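PDB 5EJJ: Ufm1-specific protease from Caenorhabditis elegans, which acts as a thiol protease that hydrolyses the peptide bond at the C-terminal glycine of the ubiquitin-like modifier UFM-1 bound to target proteins. Local coordinates for residues Y185-S190 / A247-S252; Y293-W298 / K332-L337; F516-P521 / A539-S544. All coordinates share one frame; numbering follows the deposited sequence.

Contact 1 of 3, residues Y185-S190 / A247-S252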
# COMPACT_ATOMS: atom_id res chain seq x y z
N TYR A 185 0.32 -6.38 -26.28
CA TYR A 185 1.54 -5.61 -26.40
C TYR A 185 2.52 -5.77 -25.23
O TYR A 185 3.72 -5.71 -25.45
CB TYR A 185 1.25 -4.14 -26.73
CG TYR A 185 2.50 -3.33 -27.06
CD1 TYR A 185 3.02 -2.43 -26.14
CD2 TYR A 185 3.15 -3.47 -28.27
CE1 TYR A 185 4.16 -1.69 -26.42
CE2 TYR A 185 4.30 -2.73 -28.56
CZ TYR A 185 4.80 -1.84 -27.63
OH TYR A 185 5.95 -1.10 -27.89
N LEU A 186 2.05 -5.98 -24.01
CA LEU A 186 3.01 -6.20 -22.91
C LEU A 186 2.82 -7.51 -22.14
O LEU A 186 3.36 -7.64 -21.01
CB LEU A 186 3.04 -5.05 -21.89
CG LEU A 186 3.37 -3.60 -22.21
CD1 LEU A 186 2.16 -2.98 -22.84
CD2 LEU A 186 3.70 -2.88 -20.93
N ASP A 187 2.10 -8.46 -22.74
CA ASP A 187 1.76 -9.71 -22.07
C ASP A 187 2.94 -10.38 -21.39
O ASP A 187 2.82 -10.89 -20.28
CB ASP A 187 1.09 -10.66 -23.02
CG ASP A 187 -0.34 -10.28 -23.29
OD1 ASP A 187 -0.71 -9.14 -22.94
OD2 ASP A 187 -1.09 -11.11 -23.85
N LYS A 188 4.08 -10.37 -22.07
CA LYS A 188 5.32 -10.84 -21.48
C LYS A 188 5.55 -10.29 -20.06
O LYS A 188 6.05 -11.00 -19.19
CB LYS A 188 6.50 -10.51 -22.42
CG LYS A 188 7.86 -10.48 -21.72
CD LYS A 188 9.03 -10.45 -22.71
CE LYS A 188 9.08 -9.17 -23.55
NZ LYS A 188 10.49 -8.73 -23.89
N PHE A 189 5.14 -9.04 -19.82
CA PHE A 189 5.44 -8.38 -18.54
C PHE A 189 4.28 -8.37 -17.57
O PHE A 189 4.48 -8.21 -16.37
CB PHE A 189 5.80 -6.91 -18.75
CG PHE A 189 6.91 -6.68 -19.71
CD1 PHE A 189 6.64 -6.49 -21.06
CD2 PHE A 189 8.23 -6.62 -19.26
CE1 PHE A 189 7.67 -6.27 -21.94
CE2 PHE A 189 9.25 -6.40 -20.14
CZ PHE A 189 8.98 -6.22 -21.49
N SER A 190 3.06 -8.47 -18.08
CA SER A 190 1.92 -8.27 -17.22
C SER A 190 1.18 -9.54 -16.85
O SER A 190 0.04 -9.48 -16.42
CB SER A 190 0.95 -7.29 -17.88
OG SER A 190 0.53 -7.72 -19.16
N ALA A 247 -1.13 -1.98 -16.51
CA ALA A 247 -0.91 -2.86 -17.66
C ALA A 247 -1.56 -4.21 -17.38
O ALA A 247 -1.04 -5.00 -16.58
CB ALA A 247 0.57 -3.06 -17.84
N PHE A 248 -2.70 -4.48 -18.00
CA PHE A 248 -3.37 -5.75 -17.76
C PHE A 248 -2.98 -6.76 -18.83
O PHE A 248 -2.79 -6.39 -19.99
CB PHE A 248 -4.89 -5.58 -17.72
CG PHE A 248 -5.38 -4.78 -16.56
CD1 PHE A 248 -5.29 -5.28 -15.28
CD2 PHE A 248 -5.94 -3.53 -16.76
CE1 PHE A 248 -5.74 -4.56 -14.20
CE2 PHE A 248 -6.39 -2.79 -15.68
CZ PHE A 248 -6.29 -3.31 -14.40
N PHE A 249 -2.83 -8.02 -18.44
CA PHE A 249 -2.49 -9.06 -19.40
C PHE A 249 -3.58 -9.13 -20.46
O PHE A 249 -4.77 -9.24 -20.14
CB PHE A 249 -2.32 -10.40 -18.69
CG PHE A 249 -2.12 -11.57 -19.63
CD1 PHE A 249 -0.85 -11.95 -20.03
CD2 PHE A 249 -3.21 -12.29 -20.09
CE1 PHE A 249 -0.67 -13.03 -20.89
CE2 PHE A 249 -3.04 -13.35 -20.94
CZ PHE A 249 -1.76 -13.73 -21.34
N GLY A 250 -3.16 -9.02 -21.72
CA GLY A 250 -4.05 -9.20 -22.84
C GLY A 250 -4.51 -7.95 -23.55
O GLY A 250 -5.26 -8.05 -24.51
N ASP A 251 -4.09 -6.76 -23.10
CA ASP A 251 -4.54 -5.55 -23.82
C ASP A 251 -3.56 -5.00 -24.86
O ASP A 251 -2.35 -5.23 -24.78
CB ASP A 251 -5.11 -4.44 -22.91
CG ASP A 251 -4.23 -4.12 -21.72
OD1 ASP A 251 -4.78 -3.62 -20.72
OD2 ASP A 251 -3.01 -4.38 -21.76
N SER A 252 -4.13 -4.31 -25.84
CA SER A 252 -3.42 -3.86 -27.03
C SER A 252 -2.76 -2.54 -26.76
O SER A 252 -3.28 -1.74 -25.99
CB SER A 252 -4.38 -3.70 -28.22
OG SER A 252 -5.16 -2.51 -28.16
O HOH W 1 -0.58 -6.19 -23.09
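Asp187 holds the type II turn Phe248–Asp251 through OD1, while OD2 lies over the ring of Phe249. Gly250 N donates to Asp187 OD1 at 2.7 Å, from 38° above the carboxylate plane. With CG beside its own backbone N, Asp187 stacks the carboxylate over the Phe249 ring, the planes tilted by 25° and OD2 3.5 Å above that ring plane, displaced toward the rim. An alanine at Asp187 would remove the acceptor for Gly250 N and would probably leave the turn less firmly fixed against the short helix. A water takes a bond from Leu186 N at 2.8 Å and lies within bonding distance of Asp187 OD1 and Asp251 O, while Tyr185 N donates to Asp251 O at 3.3 Å. The closely packed part is where buried Ser190 points at Ala247 and the start of the turn, its CB 3.3 Å from Ala247 O. Toward solvent the contact thins out: Phe249 is exposed although Asp187 lies over one face of its ring, and Lys188 points away from the turn. Leu186 rests on Leu256 and Asp251 forms a salt bridge with Arg259, both of helix 253-280. Tyr185 OH is hydrogen-bonded to Val172 N, so the contact sits where edge strand 235-247 of the five-stranded sheet gives way to helix 253-280, with strand 171-173 on the side of Tyr185.

Contact 2 of 3, residues Y293-W298 / K332-L337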
# COMPACT_ATOMS: atom_id res chain seq x y z
N TYR A 293 -0.16 4.75 -3.34
CA TYR A 293 -0.34 3.88 -2.20
C TYR A 293 -1.14 2.67 -2.60
O TYR A 293 -1.82 2.67 -3.63
CB TYR A 293 -1.13 4.59 -1.11
CG TYR A 293 -0.51 5.85 -0.64
CD1 TYR A 293 -0.82 7.06 -1.22
CD2 TYR A 293 0.39 5.84 0.40
CE1 TYR A 293 -0.25 8.24 -0.78
CE2 TYR A 293 0.97 7.00 0.86
CZ TYR A 293 0.65 8.19 0.26
OH TYR A 293 1.25 9.33 0.73
N LEU A 294 -1.06 1.64 -1.77
CA LEU A 294 -1.97 0.50 -1.84
C LEU A 294 -2.52 0.36 -0.45
O LEU A 294 -1.94 -0.34 0.37
CB LEU A 294 -1.21 -0.77 -2.20
CG LEU A 294 -2.05 -2.04 -2.22
CD1 LEU A 294 -3.24 -1.82 -3.09
CD2 LEU A 294 -1.23 -3.19 -2.76
N PRO A 295 -3.62 1.05 -0.15
CA PRO A 295 -4.20 0.99 1.19
C PRO A 295 -4.50 -0.43 1.58
O PRO A 295 -4.62 -1.29 0.71
CB PRO A 295 -5.50 1.78 1.04
CG PRO A 295 -5.15 2.81 0.01
CD PRO A 295 -4.30 2.05 -0.99
N PRO A 296 -4.59 -0.69 2.90
CA PRO A 296 -4.92 -2.04 3.39
C PRO A 296 -6.25 -2.50 2.81
O PRO A 296 -7.25 -1.77 2.91
CB PRO A 296 -5.02 -1.84 4.91
CG PRO A 296 -5.29 -0.39 5.08
CD PRO A 296 -4.46 0.26 4.01
N GLY A 297 -6.25 -3.66 2.19
CA GLY A 297 -7.47 -4.26 1.70
C GLY A 297 -7.68 -4.05 0.23
O GLY A 297 -8.29 -4.88 -0.44
N TRP A 298 -7.18 -2.91 -0.26
CA TRP A 298 -7.36 -2.49 -1.65
C TRP A 298 -6.68 -3.38 -2.70
O TRP A 298 -5.63 -3.96 -2.47
CB TRP A 298 -6.83 -1.08 -1.80
CG TRP A 298 -7.72 -0.03 -1.28
CD1 TRP A 298 -8.49 -0.08 -0.17
CD2 TRP A 298 -7.94 1.25 -1.87
NE1 TRP A 298 -9.18 1.10 -0.02
CE2 TRP A 298 -8.86 1.93 -1.05
CE3 TRP A 298 -7.45 1.88 -3.01
CZ2 TRP A 298 -9.30 3.21 -1.35
CZ3 TRP A 298 -7.88 3.14 -3.29
CH2 TRP A 298 -8.80 3.79 -2.47
N LYS A 332 -4.67 3.59 12.55
CA LYS A 332 -3.26 3.57 12.12
C LYS A 332 -2.98 4.42 10.88
O LYS A 332 -3.91 4.80 10.16
CB LYS A 332 -2.77 2.13 11.90
CG LYS A 332 -3.58 1.33 10.89
CD LYS A 332 -3.13 -0.14 10.82
CE LYS A 332 -3.78 -0.84 9.63
NZ LYS A 332 -3.25 -2.21 9.36
N PRO A 333 -1.69 4.73 10.61
CA PRO A 333 -1.40 5.51 9.40
C PRO A 333 -1.52 4.69 8.11
O PRO A 333 -1.23 3.49 8.07
CB PRO A 333 0.05 5.96 9.61
CG PRO A 333 0.65 4.96 10.49
CD PRO A 333 -0.47 4.50 11.40
N VAL A 334 -1.95 5.38 7.05
CA VAL A 334 -2.06 4.78 5.73
C VAL A 334 -1.37 5.65 4.67
O VAL A 334 -0.80 5.11 3.74
CB VAL A 334 -3.54 4.55 5.34
CG1 VAL A 334 -3.64 3.88 4.00
CG2 VAL A 334 -4.23 3.70 6.39
N LEU A 335 -1.38 6.97 4.83
CA LEU A 335 -0.97 7.88 3.75
C LEU A 335 0.25 8.73 4.07
O LEU A 335 0.36 9.86 3.59
CB LEU A 335 -2.12 8.82 3.40
CG LEU A 335 -3.43 8.16 2.98
CD1 LEU A 335 -4.50 9.20 2.83
CD2 LEU A 335 -3.24 7.40 1.68
N ARG A 336 1.15 8.21 4.89
CA ARG A 336 2.36 8.97 5.17
C ARG A 336 3.31 8.82 4.01
O ARG A 336 3.38 7.76 3.39
CB ARG A 336 3.03 8.47 6.44
CG ARG A 336 2.09 8.42 7.62
CD ARG A 336 1.70 9.82 8.03
NE ARG A 336 2.87 10.59 8.41
CZ ARG A 336 3.40 10.60 9.63
NH1 ARG A 336 2.83 9.88 10.61
NH2 ARG A 336 4.48 11.34 9.87
N LEU A 337 4.05 9.89 3.72
CA LEU A 337 5.04 9.91 2.66
C LEU A 337 5.91 8.66 2.69
O LEU A 337 6.29 8.10 1.66
CB LEU A 337 5.90 11.15 2.82
CG LEU A 337 6.33 11.92 1.57
CD1 LEU A 337 5.47 11.55 0.37
CD2 LEU A 337 6.23 13.40 1.87
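The parts that touch, 293-296 and 334-337, run in nearly opposite directions, 157° apart, yet they do not pair as strands. Their CA atoms stay well separated, 7.2 Å for Tyr293 CA to Leu335 CA and 6.3 Å for Pro295 CA to Val334 CA, and no backbone hydrogen bond links them. After Pro295 the chain swings away in a type II turn that ends at Trp298. Side chains therefore carry the contact. Leu335 CD2 stands over the centre of the Tyr293 ring, 3.8 Å from its centroid and 12° off the normal, a CH-pi contact in which the two side chains cross at about a right angle. Arg336 O lies in the plane of that ring, 3.6 Å from Tyr293 CE2. Farther along, Val334 and Pro296 meet tip to tip, with Val334 CG1 3.7 Å from Pro296 CD, and Val334 CG1 also touches Pro295 CB at 4.1 Å. Pro295 and Leu335 both pack on Leu302 of strand 302-306, while Val334 and Leu335 reach helix 312-325. Neither Pro295 nor Pro296 has a backbone N-H to offer, which agrees with a largely apolar joint, the Tyr293 ring face against Leu335 CD2 and Tyr293 OH 3.0 Å from Leu335 O.

Contact 3 of 3, residues F516-P521 / A539-S544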
# COMPACT_ATOMS: atom_id res chain seq x y z
N PHE A 516 6.02 -22.22 12.70
CA PHE A 516 6.50 -20.85 12.87
C PHE A 516 7.10 -20.29 11.59
O PHE A 516 7.95 -20.93 10.96
CB PHE A 516 7.56 -20.80 13.98
CG PHE A 516 7.02 -21.07 15.35
CD1 PHE A 516 6.59 -20.03 16.16
CD2 PHE A 516 6.97 -22.35 15.84
CE1 PHE A 516 6.10 -20.27 17.43
CE2 PHE A 516 6.48 -22.60 17.11
CZ PHE A 516 6.04 -21.55 17.90
N LEU A 517 6.67 -19.08 11.21
CA LEU A 517 7.20 -18.42 10.02
C LEU A 517 8.47 -17.63 10.35
O LEU A 517 8.43 -16.60 11.02
CB LEU A 517 6.15 -17.52 9.35
CG LEU A 517 6.60 -16.81 8.06
CD1 LEU A 517 7.34 -17.73 7.10
CD2 LEU A 517 5.42 -16.19 7.37
N VAL A 518 9.61 -18.13 9.86
CA VAL A 518 10.90 -17.61 10.28
C VAL A 518 11.69 -16.96 9.15
O VAL A 518 11.94 -17.57 8.11
CB VAL A 518 11.77 -18.69 10.92
CG1 VAL A 518 13.07 -18.08 11.43
CG2 VAL A 518 11.01 -19.39 12.04
N LEU A 519 12.07 -15.72 9.40
CA LEU A 519 12.98 -14.99 8.53
C LEU A 519 14.36 -15.00 9.20
O LEU A 519 14.55 -14.42 10.28
CB LEU A 519 12.46 -13.57 8.29
CG LEU A 519 13.17 -12.71 7.26
CD1 LEU A 519 13.04 -13.27 5.86
CD2 LEU A 519 12.65 -11.28 7.31
N ASP A 520 15.30 -15.69 8.55
CA ASP A 520 16.63 -16.00 9.09
C ASP A 520 17.66 -14.95 8.70
O ASP A 520 18.04 -14.84 7.54
CB ASP A 520 17.08 -17.37 8.58
CG ASP A 520 18.35 -17.87 9.25
OD1 ASP A 520 19.37 -17.16 9.21
OD2 ASP A 520 18.32 -18.99 9.82
N PRO A 521 18.15 -14.19 9.70
CA PRO A 521 19.03 -13.03 9.49
C PRO A 521 20.40 -13.38 8.94
O PRO A 521 21.14 -12.47 8.58
CB PRO A 521 19.18 -12.45 10.90
CG PRO A 521 18.01 -12.99 11.67
CD PRO A 521 17.79 -14.36 11.11
N ALA A 539 10.96 -19.40 5.36
CA ALA A 539 10.02 -20.50 5.19
C ALA A 539 9.40 -20.83 6.53
O ALA A 539 9.79 -20.29 7.57
CB ALA A 539 10.70 -21.71 4.61
N TRP A 540 8.42 -21.72 6.50
CA TRP A 540 7.75 -22.13 7.71
C TRP A 540 8.54 -23.23 8.40
O TRP A 540 9.23 -24.01 7.74
CB TRP A 540 6.34 -22.60 7.40
CG TRP A 540 5.45 -21.50 7.00
CD1 TRP A 540 5.37 -20.92 5.76
CD2 TRP A 540 4.50 -20.83 7.82
NE1 TRP A 540 4.42 -19.92 5.77
CE2 TRP A 540 3.87 -19.85 7.02
CE3 TRP A 540 4.11 -20.96 9.16
CZ2 TRP A 540 2.88 -19.01 7.52
CZ3 TRP A 540 3.13 -20.12 9.65
CH2 TRP A 540 2.53 -19.16 8.83
N LYS A 541 8.45 -23.27 9.72
CA LYS A 541 9.24 -24.22 10.49
C LYS A 541 8.38 -24.91 11.54
O LYS A 541 7.39 -24.35 12.00
CB LYS A 541 10.43 -23.49 11.13
CG LYS A 541 11.73 -23.57 10.32
CD LYS A 541 11.88 -22.45 9.30
CE LYS A 541 13.25 -22.51 8.60
NZ LYS A 541 13.30 -23.47 7.46
N PRO A 542 8.75 -26.16 11.91
CA PRO A 542 8.01 -26.95 12.92
C PRO A 542 8.49 -26.63 14.32
O PRO A 542 9.61 -26.16 14.46
CB PRO A 542 8.41 -28.38 12.57
CG PRO A 542 9.83 -28.23 12.06
CD PRO A 542 9.86 -26.93 11.31
N ALA A 543 7.68 -26.89 15.35
CA ALA A 543 8.05 -26.54 16.73
C ALA A 543 9.39 -27.15 17.17
O ALA A 543 10.01 -26.67 18.12
CB ALA A 543 6.93 -26.92 17.71
N SER A 544 9.82 -28.18 16.45
CA SER A 544 11.12 -28.83 16.62
C SER A 544 12.27 -28.04 15.96
O SER A 544 13.25 -28.62 15.49
CB SER A 544 11.08 -30.24 16.02
OG SER A 544 11.03 -30.18 14.59
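Phe516, Leu517 and Val518 pair with Lys541, Trp540 and Ala539 in an antiparallel beta ladder of the C78 peptidase domain, a member of the papain-like clan CA. Phe516 and Lys541 form a hydrogen-bonded pair: Phe516 N donates to Lys541 O at 2.6 Å, in the carbonyl plane, and Lys541 N returns a bond to Phe516 O at 2.7 Å from above the plane of the Phe516 carbonyl. At the other end Val518 N reaches Ala539 O at 3.2 Å almost straight (169°), whereas the return bond from Ala539 N to Val518 O is weak. The strands are strongly twisted, their directions 124° apart. Between these pairs the non-hydrogen-bonded Leu517 and Trp540 share the opposite face of the sheet. Leu517 CB stands 3.8 Å from the centroid of the six-membered Trp540 ring, a CH-pi contact over the face. With CG anti to the backbone N (chi1 -179°), Leu517 also brings CD2 to Trp540 CZ2 at 3.8 Å. On the other face, the bent Lys541 chain crosses Val518, its CD 4.1 Å from Val518 CB. Farther out, Leu517 packs on Leu503 of strand 499-507, and Phe516 meets Trp546 edge-to-face. Strand 514-519, flanked by strands 499-507 and 540-542, leads directly into Asp520, by similarity an active-site residue. Asp520 O is bonded to Tyr381 OH, and Asp520 OD1 takes the hydrogen bond of His522 ND1, the inferred active-site histidine.

From the N terminus the three contacts follow in series, and none encloses or crosses another. Contact 1 closes a loop of 56 residues that contains strand 199-205 and most of strand 235-247, joining the short helix 187-190 to the turn before helix 253-280. Contact 2, in the same UfSP2-type N-terminal region, closes 33 residues and brings the loop after strand 289-293 against the loop after helix 312-325; its nearest atoms lie about 12 Å from those of contact 1. Contact 3 closes just 17 residues, His522 among them, and pairs strand 514-519 with strand 540-542 in the peptidase sheet. Its centre is about 28 Å from that of contact 2.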